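Local structure of porin (Pseudomonas aeruginosa, 3T24) at residues Y49-T54 with T103-A108; L205-H210 with L223-T228; Y211-N216 with T247-S252. The protein forms an OprD-family beta-barrel channel in the bacterial outer membrane that probably admits small carboxylate-bearing substrates. All blocks are in the same frame, centred on the assembly; numbering follows the deposited sequence.

Three contacts sample one antiparallel beta-barrel wall. From the N terminus, contact 1 comes first: segment 49-54, reached from strand 33-50, meets strand 96-108, closing a loop that holds the intervening strand 58-73, and it is complete before the others begin. Contact 2 then closes the hairpin of strands 205-214 and 218-230. Contact 3 crosses it, because 211-216 directly continues 205-210 and lies inside the hairpin, while its partner 247-252 lies beyond the hairpin, at the end of strand 235-248. Contact 2 thus joins adjacent strands, whereas contacts 1 and 3 bridge next-but-one neighbours. The centres of contacts 1 and 2 are about 29 Å apart.

Contact 1: Y49-T54 with T103-A108; sequences YESGYT and TAKLRA. With SO4 (sulfate ion), chain H.
Y53 meets K105 and R107 in a side-chain contact between next-but-one strands of the OprD-family beta-barrel: the chain leaving strand 33-50 reaches across to strand 96-108, and strand 58-73 runs between them. No backbone pairing links the two segments, whose nearest CA atoms, those of Y53 and R107, are 7.6 Å apart. The contact therefore illustrates how long side chains can tie strands that are not neighbours. R107 has CG anti to its backbone N (chi1 175°), and its chain bends further out, at chi3. Its guanidinium lies flat on the Y53 ring, centres 4.2 Å apart and planes at 23°, a stack compatible with a cation-pi interaction. The same face also receives R107 CB, a CH-pi contact 3.9 Å from the centroid of the Y53 ring, so one arginine covers this side of the tyrosine with both its root and its tip. K105 instead crosses the tyrosine at about a right angle, its CB 3.4 Å from Y53 OH. A bend at chi3 (-74°) places its CE, and K105 NZ beyond it donates to S51 O at 2.8 Å. This bond ties the lysine to the backbone of 49-54. D63, on the strand between, forms a salt bridge with the same NZ and would help to balance its charge in this buried setting. A sulfate ion, probably from the crystallisation liquor, completes the cluster and is also bound by K114. K105 NZ donates to sulfate O2 at 2.8 Å, while Y53 OH donates to O4, which lies in the plane of the tyrosine ring at its edge, 3.1 Å from OH.

Contact 2: L205-H210 with L223-T228; sequences LSTSYH and LGLVHT. With C8E ((hydroxyethyloxy)tri(ethyloxy)octane), chain M; C8E ((hydroxyethyloxy)tri(ethyloxy)octane), chain L; C8E ((hydroxyethyloxy)tri(ethyloxy)octane), chain J.
L205 stands opposite H227 at the start of a beta hairpin, the antiparallel pair of strands 205-214 and 218-230 in the barrel wall, and its side chain shows how such a wall is finished on the outside. L205 CB lies in the plane of the H227 ring at its edge, 3.7 Å from H227 ND1. CG is anti to the backbone N (chi1 172°), and the two branches beyond it part company: L205 CD1 packs on L225 CD2 at 3.7 Å, while L205 CD2 meets detergent, 3.4 Å from C13 of the chain L molecule. L225 CD2 in turn touches T207 CG2 at 3.5 Å. Farther along the same face, the Y209 ring and L223 lie side by side, pointing the same way, and detergent from chains J and M packs beside them. T207 OG1 is hydrogen-bonded to W201 NE1, and Y209 OH to H221 ND1.

On the other face, S208 OG sits 3.5 Å from G224 CA, over a residue without a side chain. Between the faces, S206 pairs with V226 and S208 with G224, each through two backbone bonds; the shortest runs from V226 N to S206 O at 2.8 Å. T207, Y209, L223 and L225 bond instead to the flanking strands, while leucine and tyrosine carbon, with the T207 hydroxyl and the H227 ring edge, meets detergent, consistent with a membrane-facing surface.

Contact 3: Y211-N216 with T247-S252; sequences YGKLDN and TDDGSS. With C8E ((hydroxyethyloxy)tri(ethyloxy)octane), chain J.
D249 has CG anti to its backbone N (chi1 -166°) and K213 turns its CE at chi3 (139°), and together these torsions bring carboxylate and lysine chain against each other at the rim of the beta-barrel. The segments are the ends of strands 205-214 and 235-248, which flank strand 218-230, and the loops after them: a worked case of a carboxylate in one loop reaching the other strand end and its loop. N216 N donates to D249 OD2 at 2.7 Å, approaching on the anti side and 20° out of the carboxylate plane. K213 CE lies 3.1 Å from the same oxygen, but the salt bridge from K213 NZ to D249 OD2 is long, at 4.0 Å. K213 NZ is nearer D215 OD1, at 3.2 Å. The two acidic groups are themselves close, and the shared lysine probably offsets their repulsion within this salt-bridge network. D248 OD1 accepts from G250 N at 2.9 Å, an Asx turn that curls the chain just after its strand. A weak bond closes the contact beyond that turn, S251 N donating to N216 O across 3.2 Å.

Contact 1: Y49-T54 with T103-A108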
loop_
_atom_site.group_PDB
_atom_site.type_symbol
_atom_site.label_atom_id
_atom_site.label_comp_id
_atom_site.label_asym_id
_atom_site.label_seq_id
_atom_site.Cartn_x
_atom_site.Cartn_y
_atom_site.Cartn_z
ATOM N N TYR A 49 1.772 18.530 -10.130
ATOM C CA TYR A 49 2.529 19.743 -9.875
ATOM C C TYR A 49 2.860 19.905 -8.397
ATOM O O TYR A 49 1.995 19.761 -7.524
ATOM C CB TYR A 49 1.800 20.987 -10.414
ATOM C CG TYR A 49 2.391 22.294 -9.920
ATOM C CD1 TYR A 49 3.503 22.859 -10.535
ATOM C CD2 TYR A 49 1.844 22.950 -8.827
ATOM C CE1 TYR A 49 4.050 24.033 -10.076
ATOM C CE2 TYR A 49 2.376 24.119 -8.365
ATOM C CZ TYR A 49 3.477 24.662 -8.992
ATOM O OH TYR A 49 3.991 25.835 -8.513
ATOM N N GLU A 50 4.124 20.192 -8.113
ATOM C CA GLU A 50 4.520 20.489 -6.741
ATOM C C GLU A 50 5.363 21.770 -6.699
ATOM O O GLU A 50 6.456 21.836 -7.267
ATOM C CB GLU A 50 5.277 19.315 -6.126
ATOM C CG GLU A 50 4.485 17.999 -6.074
ATOM C CD GLU A 50 4.394 17.286 -7.413
ATOM O OE1 GLU A 50 5.393 17.261 -8.166
ATOM O OE2 GLU A 50 3.311 16.743 -7.717
ATOM N N SER A 51 4.849 22.803 -6.053
ATOM C CA SER A 51 5.638 24.021 -5.935
ATOM C C SER A 51 6.714 23.758 -4.896
ATOM O O SER A 51 6.639 22.779 -4.143
ATOM C CB SER A 51 4.777 25.186 -5.470
ATOM O OG SER A 51 4.748 25.236 -4.047
ATOM N N GLY A 52 7.716 24.620 -4.869
ATOM C CA GLY A 52 8.624 24.707 -3.737
ATOM C C GLY A 52 7.965 25.531 -2.644
ATOM O O GLY A 52 6.740 25.678 -2.626
ATOM N N TYR A 53 8.772 26.065 -1.736
ATOM C CA TYR A 53 8.267 26.907 -0.655
ATOM C C TYR A 53 8.738 28.356 -0.782
ATOM O O TYR A 53 9.905 28.614 -1.097
ATOM C CB TYR A 53 8.690 26.346 0.705
ATOM C CG TYR A 53 7.916 25.106 1.091
ATOM C CD1 TYR A 53 6.654 25.206 1.687
ATOM C CD2 TYR A 53 8.426 23.840 0.831
ATOM C CE1 TYR A 53 5.931 24.089 2.020
ATOM C CE2 TYR A 53 7.702 22.695 1.169
ATOM C CZ TYR A 53 6.465 22.828 1.771
ATOM O OH TYR A 53 5.744 21.699 2.104
ATOM N N THR A 54 7.824 29.294 -0.544
ATOM C CA THR A 54 8.201 30.697 -0.455
ATOM C C THR A 54 9.175 30.884 0.709
ATOM O O THR A 54 9.130 30.155 1.697
ATOM C CB THR A 54 6.975 31.642 -0.284
ATOM O OG1 THR A 54 6.260 31.325 0.922
ATOM C CG2 THR A 54 6.035 31.542 -1.485
ATOM N N THR A 103 -3.503 20.919 -2.748
ATOM C CA THR A 103 -3.018 20.793 -1.391
ATOM C C THR A 103 -2.248 22.050 -1.034
ATOM O O THR A 103 -1.306 22.418 -1.735
ATOM C CB THR A 103 -2.061 19.600 -1.251
ATOM O OG1 THR A 103 -2.643 18.445 -1.858
ATOM C CG2 THR A 103 -1.757 19.312 0.219
ATOM N N ALA A 104 -2.641 22.706 0.053
ATOM C CA ALA A 104 -1.851 23.815 0.580
ATOM C C ALA A 104 -0.763 23.260 1.478
ATOM O O ALA A 104 -1.015 22.351 2.265
ATOM C CB ALA A 104 -2.724 24.797 1.346
ATOM N N LYS A 105 0.440 23.809 1.353
ATOM C CA LYS A 105 1.584 23.380 2.139
ATOM C C LYS A 105 2.140 24.534 2.963
ATOM O O LYS A 105 2.396 25.628 2.425
ATOM C CB LYS A 105 2.717 22.883 1.231
ATOM C CG LYS A 105 2.297 21.963 0.140
ATOM C CD LYS A 105 3.491 21.220 -0.441
ATOM C CE LYS A 105 4.348 22.106 -1.303
ATOM N NZ LYS A 105 5.082 21.291 -2.308
ATOM N N LEU A 106 2.352 24.272 4.253
ATOM C CA LEU A 106 3.049 25.198 5.148
ATOM C C LEU A 106 4.254 24.520 5.762
ATOM O O LEU A 106 4.200 23.349 6.124
ATOM C CB LEU A 106 2.134 25.720 6.257
ATOM C CG LEU A 106 1.097 26.738 5.800
ATOM C CD1 LEU A 106 0.230 26.110 4.746
ATOM C CD2 LEU A 106 0.253 27.192 6.959
ATOM N N ARG A 107 5.350 25.258 5.865
ATOM C CA ARG A 107 6.579 24.718 6.415
ATOM C C ARG A 107 7.260 25.759 7.302
ATOM O O ARG A 107 7.578 26.852 6.850
ATOM C CB ARG A 107 7.524 24.286 5.282
ATOM C CG ARG A 107 8.911 23.816 5.749
ATOM C CD ARG A 107 9.551 22.831 4.769
ATOM N NE ARG A 107 10.486 23.357 3.756
ATOM C CZ ARG A 107 10.809 24.635 3.533
ATOM N NH1 ARG A 107 10.268 25.626 4.242
ATOM N NH2 ARG A 107 11.693 24.924 2.575
ATOM N N ALA A 108 7.463 25.418 8.568
ATOM C CA ALA A 108 8.348 26.187 9.438
ATOM C C ALA A 108 9.438 25.274 9.984
ATOM O O ALA A 108 9.164 24.166 10.445
ATOM C CB ALA A 108 7.574 26.820 10.574
HETATM S S SO4 H . 7.035 18.678 -0.237
HETATM O O1 SO4 H . 8.214 17.847 -0.512
HETATM O O2 SO4 H . 7.122 19.900 -1.037
HETATM O O3 SO4 H . 5.819 17.956 -0.612
HETATM O O4 SO4 H . 6.955 18.992 1.191
#

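Contact 2: L205-H210 with L223-T228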
loop_
_atom_site.group_PDB
_atom_site.type_symbol
_atom_site.label_atom_id
_atom_site.label_comp_id
_atom_site.label_asym_id
_atom_site.label_seq_id
_atom_site.Cartn_x
_atom_site.Cartn_y
_atom_site.Cartn_z
ATOM N N LEU A 205 19.073 0.757 13.130
ATOM C CA LEU A 205 17.956 0.325 13.960
ATOM C C LEU A 205 16.948 1.431 14.237
ATOM O O LEU A 205 17.255 2.423 14.891
ATOM C CB LEU A 205 18.462 -0.204 15.303
ATOM C CG LEU A 205 17.360 -0.504 16.323
ATOM C CD1 LEU A 205 16.571 -1.730 15.885
ATOM C CD2 LEU A 205 17.951 -0.705 17.713
ATOM N N SER A 206 15.722 1.251 13.766
ATOM C CA SER A 206 14.688 2.191 14.154
ATOM C C SER A 206 13.493 1.470 14.721
ATOM O O SER A 206 13.238 0.313 14.397
ATOM C CB SER A 206 14.286 3.086 12.982
ATOM O OG SER A 206 13.959 2.300 11.855
ATOM N N THR A 207 12.769 2.158 15.590
ATOM C CA THR A 207 11.494 1.652 16.063
ATOM C C THR A 207 10.437 2.712 15.815
ATOM O O THR A 207 10.750 3.903 15.669
ATOM C CB THR A 207 11.534 1.283 17.554
ATOM O OG1 THR A 207 11.598 2.473 18.358
ATOM C CG2 THR A 207 12.735 0.411 17.839
ATOM N N SER A 208 9.187 2.270 15.761
ATOM C CA SER A 208 8.078 3.170 15.524
ATOM C C SER A 208 6.861 2.800 16.360
ATOM O O SER A 208 6.640 1.639 16.694
ATOM C CB SER A 208 7.717 3.169 14.045
ATOM O OG SER A 208 7.328 1.875 13.631
ATOM N N TYR A 209 6.078 3.812 16.696
ATOM C CA TYR A 209 4.812 3.636 17.382
ATOM C C TYR A 209 3.762 4.509 16.662
ATOM O O TYR A 209 3.926 5.712 16.520
ATOM C CB TYR A 209 4.971 3.998 18.870
ATOM C CG TYR A 209 3.712 3.939 19.698
ATOM C CD1 TYR A 209 3.302 2.760 20.289
ATOM C CD2 TYR A 209 2.949 5.068 19.914
ATOM C CE1 TYR A 209 2.157 2.702 21.060
ATOM C CE2 TYR A 209 1.800 5.024 20.680
ATOM C CZ TYR A 209 1.410 3.836 21.252
ATOM O OH TYR A 209 0.270 3.778 22.019
ATOM N N HIS A 210 2.695 3.887 16.182
ATOM C CA HIS A 210 1.677 4.616 15.450
ATOM C C HIS A 210 0.293 4.274 15.964
ATOM O O HIS A 210 0.013 3.122 16.286
ATOM C CB HIS A 210 1.777 4.319 13.936
ATOM C CG HIS A 210 3.013 4.890 13.311
ATOM N ND1 HIS A 210 3.032 6.130 12.718
ATOM C CD2 HIS A 210 4.276 4.413 13.246
ATOM C CE1 HIS A 210 4.259 6.387 12.290
ATOM N NE2 HIS A 210 5.034 5.365 12.604
ATOM N N LEU A 223 3.103 -1.179 16.465
ATOM C CA LEU A 223 4.500 -1.059 16.866
ATOM C C LEU A 223 5.398 -1.658 15.803
ATOM O O LEU A 223 5.075 -2.676 15.210
ATOM C CB LEU A 223 4.762 -1.731 18.209
ATOM C CG LEU A 223 4.329 -1.029 19.497
ATOM C CD1 LEU A 223 2.823 -0.957 19.582
ATOM C CD2 LEU A 223 4.879 -1.778 20.703
ATOM N N GLY A 224 6.522 -1.008 15.555
ATOM C CA GLY A 224 7.459 -1.488 14.566
ATOM C C GLY A 224 8.891 -1.414 15.045
ATOM O O GLY A 224 9.240 -0.605 15.914
ATOM N N LEU A 225 9.714 -2.282 14.468
ATOM C CA LEU A 225 11.133 -2.369 14.767
ATOM C C LEU A 225 11.753 -2.818 13.463
ATOM O O LEU A 225 11.410 -3.870 12.944
ATOM C CB LEU A 225 11.375 -3.405 15.872
ATOM C CG LEU A 225 12.745 -3.948 16.328
ATOM C CD1 LEU A 225 13.697 -4.280 15.159
ATOM C CD2 LEU A 225 13.426 -3.028 17.352
ATOM N N VAL A 226 12.645 -2.007 12.915
ATOM C CA VAL A 226 13.328 -2.374 11.683
ATOM C C VAL A 226 14.838 -2.386 11.906
ATOM O O VAL A 226 15.423 -1.397 12.327
ATOM C CB VAL A 226 12.961 -1.411 10.529
ATOM C CG1 VAL A 226 13.804 -1.686 9.298
ATOM C CG2 VAL A 226 11.485 -1.527 10.204
ATOM N N HIS A 227 15.470 -3.516 11.632
ATOM C CA HIS A 227 16.904 -3.630 11.850
ATOM C C HIS A 227 17.591 -4.133 10.588
ATOM O O HIS A 227 17.235 -5.182 10.050
ATOM C CB HIS A 227 17.184 -4.571 13.023
ATOM C CG HIS A 227 18.626 -4.631 13.425
ATOM N ND1 HIS A 227 19.303 -3.545 13.938
ATOM C CD2 HIS A 227 19.518 -5.649 13.392
ATOM C CE1 HIS A 227 20.549 -3.890 14.203
ATOM N NE2 HIS A 227 20.706 -5.163 13.880
ATOM N N THR A 228 18.559 -3.367 10.099
ATOM C CA THR A 228 19.357 -3.813 8.967
ATOM C C THR A 228 20.750 -4.148 9.473
ATOM O O THR A 228 21.366 -3.359 10.185
ATOM C CB THR A 228 19.422 -2.766 7.845
ATOM O OG1 THR A 228 18.115 -2.579 7.283
ATOM C CG2 THR A 228 20.360 -3.233 6.747
HETATM C C1 C8E M . 9.399 -1.571 19.950
HETATM C C2 C8E M . 8.507 -0.332 19.844
HETATM C C3 C8E M . 9.149 0.861 20.547
HETATM C C4 C8E M . 8.202 2.062 20.537
HETATM C C5 C8E M . 8.337 2.933 21.790
HETATM C C6 C8E M . 7.937 4.385 21.522
HETATM C C7 C8E M . 9.111 5.276 21.109
HETATM C C8 C8E M . 9.812 4.828 19.829
HETATM O O9 C8E M . 9.255 5.599 18.791
HETATM C C10 C8E M . 9.461 6.969 19.040
HETATM C C11 C8E M . 8.182 7.787 18.870
HETATM O O12 C8E M . 7.309 7.498 19.947
HETATM C C6 C8E L . 12.780 0.898 22.658
HETATM C C7 C8E L . 13.988 -0.023 22.805
HETATM C C8 C8E L . 15.172 0.569 22.055
HETATM O O9 C8E L . 16.322 0.570 22.873
HETATM C C10 C8E L . 17.274 -0.341 22.376
HETATM C C11 C8E L . 18.312 0.476 21.612
HETATM O O12 C8E L . 19.489 -0.285 21.413
HETATM C C13 C8E L . 20.154 0.047 20.211
HETATM C C14 C8E L . 21.283 -0.950 19.983
HETATM O O15 C8E L . 20.844 -2.083 19.267
HETATM C C16 C8E L . 21.806 -2.384 18.282
HETATM C C17 C8E L . 21.990 -1.140 17.418
HETATM O O18 C8E L . 23.145 -1.300 16.621
HETATM C C19 C8E L . 22.899 -2.261 15.624
HETATM C C20 C8E L . 23.332 -1.775 14.241
HETATM O O21 C8E L . 23.983 -2.831 13.550
HETATM C C1 C8E J . -6.498 15.665 15.061
HETATM C C2 C8E J . -5.436 14.569 15.133
HETATM C C3 C8E J . -5.667 13.685 16.355
HETATM C C4 C8E J . -4.469 12.802 16.710
HETATM C C5 C8E J . -4.801 11.842 17.861
HETATM C C6 C8E J . -3.999 12.103 19.151
HETATM C C7 C8E J . -3.855 10.862 20.046
HETATM C C8 C8E J . -4.771 10.819 21.273
HETATM O O9 C8E J . -5.169 9.477 21.581
HETATM C C10 C8E J . -4.310 8.765 22.482
HETATM C C11 C8E J . -3.415 7.777 21.724
HETATM O O12 C8E J . -2.437 8.511 21.000
HETATM C C13 C8E J . -1.277 7.785 20.618
HETATM C C14 C8E J . 0.008 8.579 20.895
HETATM O O15 C8E J . 0.664 9.018 19.714
HETATM C C16 C8E J . 1.969 8.497 19.535
HETATM C C17 C8E J . 3.037 9.595 19.581
HETATM O O18 C8E J . 4.332 9.057 19.370
#

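Contact 3: Y211-N216 with T247-S252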
loop_
_atom_site.group_PDB
_atom_site.type_symbol
_atom_site.label_atom_id
_atom_site.label_comp_id
_atom_site.label_asym_id
_atom_site.label_seq_id
_atom_site.Cartn_x
_atom_site.Cartn_y
_atom_site.Cartn_z
ATOM N N TYR A 211 -0.546 5.304 16.026
ATOM C CA TYR A 211 -1.938 5.207 16.409
ATOM C C TYR A 211 -2.846 5.681 15.281
ATOM O O TYR A 211 -2.590 6.704 14.647
ATOM C CB TYR A 211 -2.171 6.102 17.611
ATOM C CG TYR A 211 -3.616 6.248 18.047
ATOM C CD1 TYR A 211 -4.209 5.309 18.901
ATOM C CD2 TYR A 211 -4.374 7.348 17.646
ATOM C CE1 TYR A 211 -5.528 5.452 19.330
ATOM C CE2 TYR A 211 -5.688 7.503 18.063
ATOM C CZ TYR A 211 -6.258 6.549 18.911
ATOM O OH TYR A 211 -7.556 6.701 19.340
ATOM N N GLY A 212 -3.918 4.942 15.050
ATOM C CA GLY A 212 -4.946 5.347 14.116
ATOM C C GLY A 212 -6.338 5.017 14.637
ATOM O O GLY A 212 -6.569 3.950 15.211
ATOM N N LYS A 213 -7.275 5.931 14.425
ATOM C CA LYS A 213 -8.655 5.693 14.802
ATOM C C LYS A 213 -9.637 6.060 13.700
ATOM O O LYS A 213 -9.795 7.225 13.354
ATOM C CB LYS A 213 -9.001 6.450 16.090
ATOM C CG LYS A 213 -10.418 6.186 16.578
ATOM C CD LYS A 213 -10.755 7.071 17.762
ATOM C CE LYS A 213 -12.165 7.592 17.622
ATOM N NZ LYS A 213 -12.384 8.775 18.475
ATOM N N LEU A 214 -10.300 5.060 13.140
ATOM C CA LEU A 214 -11.391 5.320 12.216
ATOM C C LEU A 214 -12.655 5.456 13.067
ATOM O O LEU A 214 -13.170 4.468 13.605
ATOM C CB LEU A 214 -11.525 4.202 11.190
ATOM C CG LEU A 214 -12.576 4.416 10.100
ATOM C CD1 LEU A 214 -12.283 5.703 9.258
ATOM C CD2 LEU A 214 -12.707 3.169 9.193
ATOM N N ASP A 215 -13.147 6.678 13.204
ATOM C CA ASP A 215 -14.188 6.935 14.189
ATOM C C ASP A 215 -15.346 5.944 14.047
ATOM O O ASP A 215 -15.840 5.695 12.935
ATOM C CB ASP A 215 -14.669 8.386 14.112
ATOM C CG ASP A 215 -15.304 8.863 15.397
ATOM O OD1 ASP A 215 -14.878 8.438 16.495
ATOM O OD2 ASP A 215 -16.243 9.671 15.311
ATOM N N ASN A 216 -15.748 5.382 15.193
ATOM C CA ASN A 216 -16.823 4.389 15.297
ATOM C C ASN A 216 -16.479 2.974 14.814
ATOM O O ASN A 216 -17.186 2.006 15.141
ATOM C CB ASN A 216 -18.132 4.899 14.667
ATOM C CG ASN A 216 -18.649 6.153 15.363
ATOM O OD1 ASN A 216 -18.618 6.256 16.593
ATOM N ND2 ASN A 216 -19.092 7.123 14.579
ATOM N N THR A 247 -8.861 -2.527 18.068
ATOM C CA THR A 247 -9.922 -2.678 19.037
ATOM C C THR A 247 -11.109 -1.892 18.492
ATOM O O THR A 247 -10.939 -0.998 17.663
ATOM C CB THR A 247 -9.429 -2.135 20.386
ATOM O OG1 THR A 247 -9.696 -3.088 21.406
ATOM C CG2 THR A 247 -10.066 -0.802 20.738
ATOM N N ASP A 248 -12.317 -2.216 18.918
ATOM C CA ASP A 248 -13.471 -1.568 18.309
ATOM C C ASP A 248 -13.702 -0.149 18.854
ATOM O O ASP A 248 -13.145 0.219 19.876
ATOM C CB ASP A 248 -14.713 -2.423 18.522
ATOM C CG ASP A 248 -15.267 -2.263 19.894
ATOM O OD1 ASP A 248 -16.060 -1.314 20.085
ATOM O OD2 ASP A 248 -14.888 -3.068 20.773
ATOM N N ASP A 249 -14.520 0.645 18.169
ATOM C CA ASP A 249 -14.800 2.015 18.610
ATOM C C ASP A 249 -16.305 2.267 18.793
ATOM O O ASP A 249 -16.807 3.346 18.488
ATOM C CB ASP A 249 -14.196 3.050 17.641
ATOM C CG ASP A 249 -14.173 4.465 18.233
ATOM O OD1 ASP A 249 -13.949 4.578 19.455
ATOM O OD2 ASP A 249 -14.387 5.460 17.493
ATOM N N GLY A 250 -17.019 1.258 19.277
ATOM C CA GLY A 250 -18.413 1.422 19.638
ATOM C C GLY A 250 -19.429 0.826 18.675
ATOM O O GLY A 250 -20.532 0.493 19.065
ATOM N N SER A 251 -19.083 0.685 17.405
ATOM C CA SER A 251 -20.096 0.256 16.454
ATOM C C SER A 251 -19.621 -0.866 15.551
ATOM O O SER A 251 -20.266 -1.141 14.552
ATOM C CB SER A 251 -20.610 1.438 15.627
ATOM O OG SER A 251 -21.269 2.399 16.448
ATOM N N SER A 252 -18.514 -1.516 15.926
ATOM C CA SER A 252 -18.061 -2.745 15.263
ATOM C C SER A 252 -17.715 -3.810 16.294
ATOM O O SER A 252 -17.913 -3.602 17.472
ATOM C CB SER A 252 -16.824 -2.487 14.411
ATOM O OG SER A 252 -15.701 -2.262 15.236
HETATM C C1 C8E J . -6.498 15.665 15.061
HETATM C C2 C8E J . -5.436 14.569 15.133
HETATM C C3 C8E J . -5.667 13.685 16.355
HETATM C C4 C8E J . -4.469 12.802 16.710
HETATM C C5 C8E J . -4.801 11.842 17.861
HETATM C C6 C8E J . -3.999 12.103 19.151
HETATM C C7 C8E J . -3.855 10.862 20.046
HETATM C C8 C8E J . -4.771 10.819 21.273
HETATM O O9 C8E J . -5.169 9.477 21.581
HETATM C C10 C8E J . -4.310 8.765 22.482
HETATM C C11 C8E J . -3.415 7.777 21.724
HETATM O O12 C8E J . -2.437 8.511 21.000
HETATM C C13 C8E J . -1.277 7.785 20.618
HETATM C C14 C8E J . 0.008 8.579 20.895
HETATM O O15 C8E J . 0.664 9.018 19.714
HETATM C C16 C8E J . 1.969 8.497 19.535
HETATM C C17 C8E J . 3.037 9.595 19.581
HETATM O O18 C8E J . 4.332 9.057 19.370
#